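Non-sulfated chondroitin lyase E66 (Autographa californica nucleopolyhedrovirus, PDB 3VSN) cleaves non-sulfated chondroitin as a lyase of the viral envelope, is essential for oral infectivity and may digest the chondroitin sulfate barrier of the host midgut's peritrophic matrix. Local coordinates at residues 329-341 with 361-373. Residues are numbered along the deposited sequence; the frame is centred on the assembly and turned at random.
Sequences TKLSKTYYGSVVG and LWTMARRIWNRRG
Strands 335-340 and 367-370 form the last antiparallel pair of a four-stranded sheet, in which 367-370 is an outermost strand. Tyr336 and Trp369 make its clear hydrogen-bonded pair: Tyr336 N reaches Trp369 O at 3.0 Å, and Trp369 N returns a nearly straight bond to Tyr336 O (2.9 Å). The two side chains run alongside each other on one face of the sheet, and Trp369 CE3 comes to the edge of the Tyr336 ring, 3.8 Å from Tyr336 CD2. On the opposite face of the sheet, Ile368 packs against the Tyr335 ring, with CD1 over one face and CG2 only 3.4 Å from Tyr335 CE2. Phe448 touches both residues, joining this face to strand 440-449.

Toward Val340 the strands part, and water takes over the bonding. One water accepts from Arg367 N and donates to Ser338 O; others link Val340 to Trp362 O, Thr363 O and Ala365 O. Val339 CG1 lies over one face of the Arg366 guanidinium, near its rim, 3.6 Å from Arg366 NH1.

At the other end Arg371 closes the pair over the 332-334 loop of the hairpin. Its N binds Thr334 O from above the carbonyl plane, and a bend at chi3 (66°) swings the guanidinium back along the loop, where NH1 donates to Ser332 O (2.9 Å) almost within the guanidinium plane. Leu331 CD1 sits over one face of that group, toward its rim, while Glu290 takes NH2 in a salt bridge. Ser332 OG accepts from Thr334 N and Tyr335 N, an ST turn and an ST motif that tie the loop to its first residue.

Helix 359-364, leading into strand 367-370, carries Trp362, whose side chain is about 4 Å from those of Arg300, the transition-state stabilizer, and Glu350, important for catalytic activity. The arrangement is thus a beta hairpin extended by an antiparallel edge strand, with the helix that leads into that strand bordering the catalytic residues.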
# COMPACT_ATOMS: atom_id res chain seq x y z
N THR A 329 5.33 5.38 -8.26
CA THR A 329 4.69 4.10 -8.53
C THR A 329 4.35 3.98 -10.01
O THR A 329 3.83 4.92 -10.61
CB THR A 329 3.43 3.93 -7.67
OG1 THR A 329 3.81 3.90 -6.29
CG2 THR A 329 2.68 2.64 -8.01
N LYS A 330 4.65 2.83 -10.60
CA LYS A 330 4.32 2.58 -11.99
C LYS A 330 3.54 1.29 -12.11
O LYS A 330 3.94 0.26 -11.57
CB LYS A 330 5.58 2.53 -12.85
CG LYS A 330 5.33 2.17 -14.31
CD LYS A 330 6.61 2.24 -15.12
CE LYS A 330 6.48 1.52 -16.45
NZ LYS A 330 5.63 2.23 -17.44
N LEU A 331 2.42 1.36 -12.82
CA LEU A 331 1.68 0.18 -13.21
C LEU A 331 1.64 0.13 -14.72
O LEU A 331 1.09 1.02 -15.37
CB LEU A 331 0.26 0.20 -12.63
CG LEU A 331 -0.56 -1.07 -12.90
CD1 LEU A 331 -0.08 -2.23 -12.03
CD2 LEU A 331 -2.05 -0.82 -12.70
N SER A 332 2.25 -0.91 -15.29
CA SER A 332 2.24 -1.11 -16.72
C SER A 332 1.45 -2.38 -17.06
O SER A 332 0.87 -3.01 -16.16
CB SER A 332 3.67 -1.20 -17.27
OG SER A 332 4.24 -2.47 -17.00
N LYS A 333 1.42 -2.73 -18.34
CA LYS A 333 0.79 -3.97 -18.77
C LYS A 333 1.52 -5.20 -18.23
O LYS A 333 0.94 -6.28 -18.11
CB LYS A 333 0.72 -4.03 -20.30
CG LYS A 333 -0.20 -2.98 -20.92
CD LYS A 333 -0.20 -3.04 -22.44
CE LYS A 333 -1.01 -1.89 -23.02
NZ LYS A 333 -0.93 -1.83 -24.51
N THR A 334 2.80 -5.04 -17.87
CA THR A 334 3.64 -6.17 -17.49
C THR A 334 4.11 -6.19 -16.03
O THR A 334 4.40 -7.26 -15.49
CB THR A 334 4.88 -6.31 -18.41
OG1 THR A 334 5.64 -5.09 -18.37
CG2 THR A 334 4.46 -6.63 -19.84
N TYR A 335 4.20 -5.02 -15.40
CA TYR A 335 4.69 -4.98 -14.01
C TYR A 335 4.09 -3.89 -13.12
O TYR A 335 3.49 -2.93 -13.59
CB TYR A 335 6.23 -4.95 -13.97
CG TYR A 335 6.91 -3.61 -14.24
CD1 TYR A 335 7.40 -3.30 -15.52
CD2 TYR A 335 7.12 -2.68 -13.22
CE1 TYR A 335 8.05 -2.10 -15.77
CE2 TYR A 335 7.76 -1.48 -13.46
CZ TYR A 335 8.23 -1.19 -14.73
OH TYR A 335 8.88 0.00 -14.97
N TYR A 336 4.25 -4.10 -11.82
CA TYR A 336 4.03 -3.08 -10.81
C TYR A 336 5.38 -2.80 -10.18
O TYR A 336 6.09 -3.72 -9.77
CB TYR A 336 3.04 -3.58 -9.74
CG TYR A 336 3.02 -2.74 -8.47
CD1 TYR A 336 2.19 -1.63 -8.37
CD2 TYR A 336 3.83 -3.05 -7.38
CE1 TYR A 336 2.17 -0.85 -7.21
CE2 TYR A 336 3.83 -2.28 -6.23
CZ TYR A 336 2.99 -1.18 -6.15
OH TYR A 336 2.98 -0.42 -5.01
N GLY A 337 5.76 -1.53 -10.13
CA GLY A 337 7.00 -1.12 -9.46
C GLY A 337 6.74 0.10 -8.60
O GLY A 337 5.92 0.94 -8.95
N SER A 338 7.44 0.20 -7.47
CA SER A 338 7.28 1.36 -6.59
C SER A 338 8.50 1.60 -5.72
O SER A 338 9.17 0.66 -5.31
CB SER A 338 6.03 1.19 -5.71
OG SER A 338 5.73 2.39 -5.00
N VAL A 339 8.78 2.88 -5.45
CA VAL A 339 9.81 3.25 -4.48
C VAL A 339 9.21 4.22 -3.47
O VAL A 339 8.60 5.23 -3.84
CB VAL A 339 11.05 3.92 -5.14
CG1 VAL A 339 12.04 4.37 -4.08
CG2 VAL A 339 11.73 2.97 -6.12
N VAL A 340 9.38 3.90 -2.19
CA VAL A 340 9.12 4.86 -1.12
C VAL A 340 10.41 5.63 -0.87
O VAL A 340 11.44 5.05 -0.52
CB VAL A 340 8.61 4.18 0.17
CG1 VAL A 340 8.49 5.19 1.31
CG2 VAL A 340 7.28 3.48 -0.07
N GLY A 341 10.35 6.95 -1.06
CA GLY A 341 11.49 7.83 -0.84
C GLY A 341 11.63 8.18 0.63
O GLY A 341 11.03 7.53 1.50
N LEU A 361 13.58 -3.12 4.36
CA LEU A 361 12.54 -3.31 3.33
C LEU A 361 11.77 -2.01 3.05
O LEU A 361 11.48 -1.70 1.89
CB LEU A 361 11.57 -4.43 3.74
CG LEU A 361 10.46 -4.84 2.77
CD1 LEU A 361 11.02 -5.40 1.47
CD2 LEU A 361 9.52 -5.84 3.42
N TRP A 362 11.47 -1.25 4.10
CA TRP A 362 10.74 0.02 3.96
C TRP A 362 11.54 1.12 3.32
O TRP A 362 10.97 2.06 2.76
CB TRP A 362 10.25 0.50 5.32
CG TRP A 362 9.06 -0.24 5.87
CD1 TRP A 362 8.62 -1.53 5.58
CD2 TRP A 362 8.11 0.26 6.88
NE1 TRP A 362 7.50 -1.85 6.30
CE2 TRP A 362 7.14 -0.82 7.10
CE3 TRP A 362 7.97 1.45 7.58
CZ2 TRP A 362 6.09 -0.69 8.00
CZ3 TRP A 362 6.91 1.57 8.49
CH2 TRP A 362 5.99 0.53 8.69
N THR A 363 12.86 1.04 3.42
CA THR A 363 13.73 2.13 2.98
C THR A 363 14.52 1.84 1.71
O THR A 363 14.98 2.76 1.04
CB THR A 363 14.74 2.52 4.09
OG1 THR A 363 15.52 1.38 4.45
CG2 THR A 363 14.00 3.06 5.31
N MET A 364 14.67 0.56 1.37
CA MET A 364 15.59 0.19 0.30
C MET A 364 15.04 -0.79 -0.74
O MET A 364 15.78 -1.22 -1.62
CB MET A 364 16.90 -0.34 0.89
CG MET A 364 17.75 0.73 1.55
SD MET A 364 19.26 0.07 2.29
CE MET A 364 18.63 -0.57 3.85
N ALA A 365 13.75 -1.12 -0.66
CA ALA A 365 13.13 -1.96 -1.69
C ALA A 365 13.19 -1.24 -3.04
O ALA A 365 12.67 -0.13 -3.17
CB ALA A 365 11.70 -2.32 -1.34
N ARG A 366 13.85 -1.86 -4.01
CA ARG A 366 13.95 -1.35 -5.37
C ARG A 366 13.67 -2.51 -6.31
O ARG A 366 14.58 -3.16 -6.81
CB ARG A 366 15.35 -0.77 -5.63
CG ARG A 366 15.80 0.31 -4.65
CD ARG A 366 15.01 1.59 -4.82
NE ARG A 366 15.58 2.69 -4.03
CZ ARG A 366 15.22 2.99 -2.79
NH1 ARG A 366 14.28 2.29 -2.16
NH2 ARG A 366 15.80 4.01 -2.17
N ARG A 367 12.38 -2.76 -6.52
CA ARG A 367 11.93 -4.01 -7.13
C ARG A 367 10.74 -3.77 -8.05
O ARG A 367 9.90 -2.89 -7.81
CB ARG A 367 11.57 -5.02 -6.02
CG ARG A 367 10.88 -6.30 -6.48
CD ARG A 367 11.80 -7.27 -7.22
NE ARG A 367 11.02 -8.38 -7.77
CZ ARG A 367 10.71 -9.49 -7.11
NH1 ARG A 367 11.13 -9.68 -5.86
NH2 ARG A 367 9.98 -10.43 -7.70
N ILE A 368 10.69 -4.54 -9.14
CA ILE A 368 9.51 -4.63 -9.97
C ILE A 368 8.96 -6.05 -9.82
O ILE A 368 9.72 -7.01 -9.68
CB ILE A 368 9.78 -4.28 -11.45
CG1 ILE A 368 10.79 -5.25 -12.09
CG2 ILE A 368 10.26 -2.83 -11.55
CD1 ILE A 368 11.11 -4.96 -13.54
N TRP A 369 7.64 -6.16 -9.82
CA TRP A 369 6.98 -7.44 -9.73
C TRP A 369 6.21 -7.69 -10.98
O TRP A 369 5.35 -6.89 -11.36
CB TRP A 369 6.05 -7.49 -8.52
CG TRP A 369 6.76 -7.50 -7.19
CD1 TRP A 369 7.21 -8.61 -6.47
CD2 TRP A 369 7.10 -6.34 -6.35
NE1 TRP A 369 7.80 -8.23 -5.29
CE2 TRP A 369 7.76 -6.89 -5.15
CE3 TRP A 369 6.94 -4.97 -6.46
CZ2 TRP A 369 8.23 -6.07 -4.13
CZ3 TRP A 369 7.41 -4.15 -5.43
CH2 TRP A 369 8.04 -4.69 -4.29
N ASN A 370 6.53 -8.79 -11.65
CA ASN A 370 5.82 -9.23 -12.84
C ASN A 370 4.35 -9.46 -12.48
O ASN A 370 4.05 -10.22 -11.56
CB ASN A 370 6.46 -10.52 -13.38
CG ASN A 370 5.95 -10.89 -14.76
OD1 ASN A 370 4.75 -10.90 -15.02
ND2 ASN A 370 6.88 -11.22 -15.66
N ARG A 371 3.44 -8.80 -13.19
CA ARG A 371 2.01 -8.89 -12.89
C ARG A 371 1.46 -10.31 -13.04
O ARG A 371 0.44 -10.65 -12.43
CB ARG A 371 1.21 -7.90 -13.74
CG ARG A 371 1.42 -6.46 -13.32
CD ARG A 371 0.53 -5.51 -14.10
NE ARG A 371 -0.89 -5.72 -13.80
CZ ARG A 371 -1.89 -5.10 -14.43
NH1 ARG A 371 -1.63 -4.22 -15.39
NH2 ARG A 371 -3.14 -5.37 -14.09
N ARG A 372 2.14 -11.13 -13.84
CA ARG A 372 1.77 -12.54 -13.99
C ARG A 372 2.62 -13.48 -13.12
O ARG A 372 2.45 -14.71 -13.17
CB ARG A 372 1.80 -12.94 -15.47
CG ARG A 372 0.69 -12.25 -16.27
CD ARG A 372 0.52 -12.80 -17.68
NE ARG A 372 0.93 -14.19 -17.78
CZ ARG A 372 1.76 -14.66 -18.71
NH1 ARG A 372 2.26 -13.87 -19.65
NH2 ARG A 372 2.08 -15.95 -18.70
N GLY A 373 3.49 -12.91 -12.30
CA GLY A 373 4.33 -13.69 -11.39
C GLY A 373 3.56 -14.21 -10.19
O GLY A 373 2.41 -13.83 -9.96
O HOH W 1 3.73 -9.79 -17.30
O HOH W 2 10.16 -1.86 -4.75
O HOH W 3 14.27 5.10 -0.11
O HOH W 4 10.49 1.05 -1.63
O HOH W 5 11.99 2.44 0.14